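PDB 3ZMB: farnesyl pyrophosphate synthase from Pseudomonas aeruginosa, which probably catalyses the condensation of geranyl diphosphate with isopentenyl diphosphate to give farnesyl diphosphate, in the manner of trans-prenyltransferases. Local coordinates for residues Thr143-Ala148 with Gly183-Ala188. Numbering follows the deposited sequence.
Sequences TRLARA and GALIEA. With 6H6 (3-(2-oxo-1,3-benzoxazol-3(2H)-yl)propanoic acid), chain D.
In the helical bundle of the polyprenyl synthases, segments 143-148 and 183-188, on helices 135-149 and 171-196, run nearly antiparallel, joined here through three alanines, Ala-148 with Ala-184 and Ala-188, and a leucine pair. The segment axes run at 167° and come within 9.2 Å. Small methyl groups suit such an approach: Ala-148 CB lies 3.6 Å from Ala-188 CB and also reaches the backbone of the preceding turn, 3.5 Å from Ala-184 O. Ala-184 O itself accepts the helical bond from Ala-188 N; the methyl of Ala-148, which has no polar hydrogen to offer, makes a van der Waals contact with it. In return, Ala-184 CB sits 3.7 Å from Ala-148 O.

Leu-145 and Leu-185 extend this seam toward the interior, their CD1 methyls meeting at 3.9 Å. Each leucine holds CG anti to its own backbone N (chi1 -167° and -172°), part of what brings the two CD1 branches together from roots beside the interface. Both also touch Ile-76 of helix 67-84, so the pair belongs to the apolar filling of the bundle, where branched aliphatic chains fit. Arg-144, at the more open margin, is held by a salt bridge to Glu-140. On the far side of helix 171-196, Ile-186 CD1 faces the benzo ring of the bound benzoxazolone; Arg-48 hydrogen-bonds the same ligand.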
loop_
_atom_site.group_PDB
_atom_site.type_symbol
_atom_site.label_atom_id
_atom_site.label_comp_id
_atom_site.label_asym_id
_atom_site.label_seq_id
_atom_site.Cartn_x
_atom_site.Cartn_y
_atom_site.Cartn_z
ATOM N N THR A 143 10.442 2.792 -4.270
ATOM C CA THR A 143 10.705 1.558 -4.927
ATOM C C THR A 143 11.119 0.468 -3.949
ATOM O O THR A 143 10.557 -0.630 -3.944
ATOM C CB THR A 143 11.779 1.757 -6.010
ATOM O OG1 THR A 143 11.182 2.511 -7.069
ATOM C CG2 THR A 143 12.259 0.407 -6.544
ATOM N N ARG A 144 12.084 0.778 -3.102
ATOM C CA ARG A 144 12.618 -0.240 -2.212
ATOM C C ARG A 144 11.563 -0.676 -1.200
ATOM O O ARG A 144 11.434 -1.867 -0.929
ATOM C CB ARG A 144 13.903 0.222 -1.546
ATOM C CG ARG A 144 15.099 0.247 -2.518
ATOM C CD ARG A 144 15.252 -1.127 -3.188
ATOM N NE ARG A 144 16.419 -1.242 -4.010
ATOM C CZ ARG A 144 17.387 -2.151 -3.857
ATOM N NH1 ARG A 144 17.351 -3.081 -2.888
ATOM N NH2 ARG A 144 18.406 -2.133 -4.705
ATOM N N LEU A 145 10.823 0.271 -0.636
ATOM C CA LEU A 145 9.766 -0.096 0.326
ATOM C C LEU A 145 8.662 -0.947 -0.327
ATOM O O LEU A 145 8.177 -1.943 0.242
ATOM C CB LEU A 145 9.133 1.106 0.979
ATOM C CG LEU A 145 8.275 0.741 2.198
ATOM C CD1 LEU A 145 9.055 -0.064 3.227
ATOM C CD2 LEU A 145 7.740 1.952 2.870
ATOM N N ALA A 146 8.291 -0.567 -1.535
ATOM C CA ALA A 146 7.258 -1.290 -2.238
ATOM C C ALA A 146 7.661 -2.681 -2.508
ATOM O O ALA A 146 6.855 -3.590 -2.310
ATOM C CB ALA A 146 6.861 -0.571 -3.532
ATOM N N ARG A 147 8.870 -2.874 -3.004
ATOM C CA ARG A 147 9.336 -4.219 -3.293
ATOM C C ARG A 147 9.479 -5.059 -2.006
ATOM O O ARG A 147 9.123 -6.256 -1.971
ATOM C CB ARG A 147 10.695 -4.194 -3.969
ATOM C CG ARG A 147 10.605 -3.728 -5.381
ATOM C CD ARG A 147 11.952 -3.707 -6.109
ATOM N NE ARG A 147 11.651 -3.084 -7.413
ATOM C CZ ARG A 147 12.514 -2.622 -8.333
ATOM N NH1 ARG A 147 13.830 -2.693 -8.155
ATOM N NH2 ARG A 147 12.031 -2.066 -9.465
ATOM N N ALA A 148 9.980 -4.419 -0.952
ATOM C CA ALA A 148 10.143 -5.121 0.331
ATOM C C ALA A 148 8.823 -5.449 1.038
ATOM O O ALA A 148 8.739 -6.394 1.783
ATOM C CB ALA A 148 11.012 -4.275 1.283
ATOM N N GLY A 183 13.019 -10.406 6.957
ATOM C CA GLY A 183 14.268 -9.856 6.458
ATOM C C GLY A 183 14.071 -8.700 5.491
ATOM O O GLY A 183 14.758 -7.696 5.552
ATOM N N ALA A 184 13.134 -8.826 4.569
ATOM C CA ALA A 184 12.991 -7.812 3.537
ATOM C C ALA A 184 12.741 -6.443 4.138
ATOM O O ALA A 184 13.325 -5.420 3.660
ATOM C CB ALA A 184 11.858 -8.178 2.543
ATOM N N LEU A 185 11.882 -6.386 5.142
ATOM C CA LEU A 185 11.518 -5.089 5.701
ATOM C C LEU A 185 12.632 -4.560 6.597
ATOM O O LEU A 185 12.841 -3.328 6.664
ATOM C CB LEU A 185 10.227 -5.169 6.483
ATOM C CG LEU A 185 9.609 -3.885 6.976
ATOM C CD1 LEU A 185 9.399 -2.837 5.902
ATOM C CD2 LEU A 185 8.330 -4.104 7.752
ATOM N N ILE A 186 13.274 -5.452 7.355
ATOM C CA ILE A 186 14.481 -5.069 8.109
ATOM C C ILE A 186 15.553 -4.439 7.211
ATOM O O ILE A 186 16.127 -3.374 7.517
ATOM C CB ILE A 186 15.005 -6.271 8.918
ATOM C CG1 ILE A 186 14.043 -6.497 10.105
ATOM C CG2 ILE A 186 16.439 -6.054 9.425
ATOM C CD1 ILE A 186 14.146 -7.851 10.675
ATOM N N GLU A 187 15.810 -5.103 6.104
ATOM C CA GLU A 187 16.755 -4.625 5.102
ATOM C C GLU A 187 16.322 -3.320 4.458
ATOM O O GLU A 187 17.141 -2.388 4.213
ATOM C CB GLU A 187 16.964 -5.701 4.036
ATOM C CG GLU A 187 17.706 -6.913 4.614
ATOM C CD GLU A 187 17.355 -8.258 3.987
ATOM O OE1 GLU A 187 17.308 -8.274 2.747
ATOM O OE2 GLU A 187 17.244 -9.305 4.744
ATOM N N ALA A 188 15.040 -3.183 4.226
ATOM C CA ALA A 188 14.563 -1.914 3.654
ATOM C C ALA A 188 14.683 -0.766 4.670
ATOM O O ALA A 188 14.793 0.389 4.272
ATOM C CB ALA A 188 13.124 -2.057 3.216
HETATM O O 6H6 D . 9.517 -6.856 15.593
HETATM N N1 6H6 D . 13.169 -7.682 16.886
HETATM O O1 6H6 D . 13.449 -6.780 18.980
HETATM C C2 6H6 D . 13.884 -7.067 17.854
HETATM O O2 6H6 D . 15.173 -6.790 17.405
HETATM C C3 6H6 D . 15.203 -7.282 16.122
HETATM C C4 6H6 D . 16.211 -7.306 15.191
HETATM C C5 6H6 D . 15.980 -7.864 13.953
HETATM C C6 6H6 D . 14.733 -8.398 13.679
HETATM C C7 6H6 D . 13.691 -8.379 14.584
HETATM C C8 6H6 D . 13.945 -7.816 15.808
HETATM C C9 6H6 D . 11.743 -8.157 16.933
HETATM C C10 6H6 D . 10.748 -7.204 17.573
HETATM C C11 6H6 D . 10.054 -6.327 16.545
HETATM O OXT 6H6 D . 10.035 -5.125 16.766
#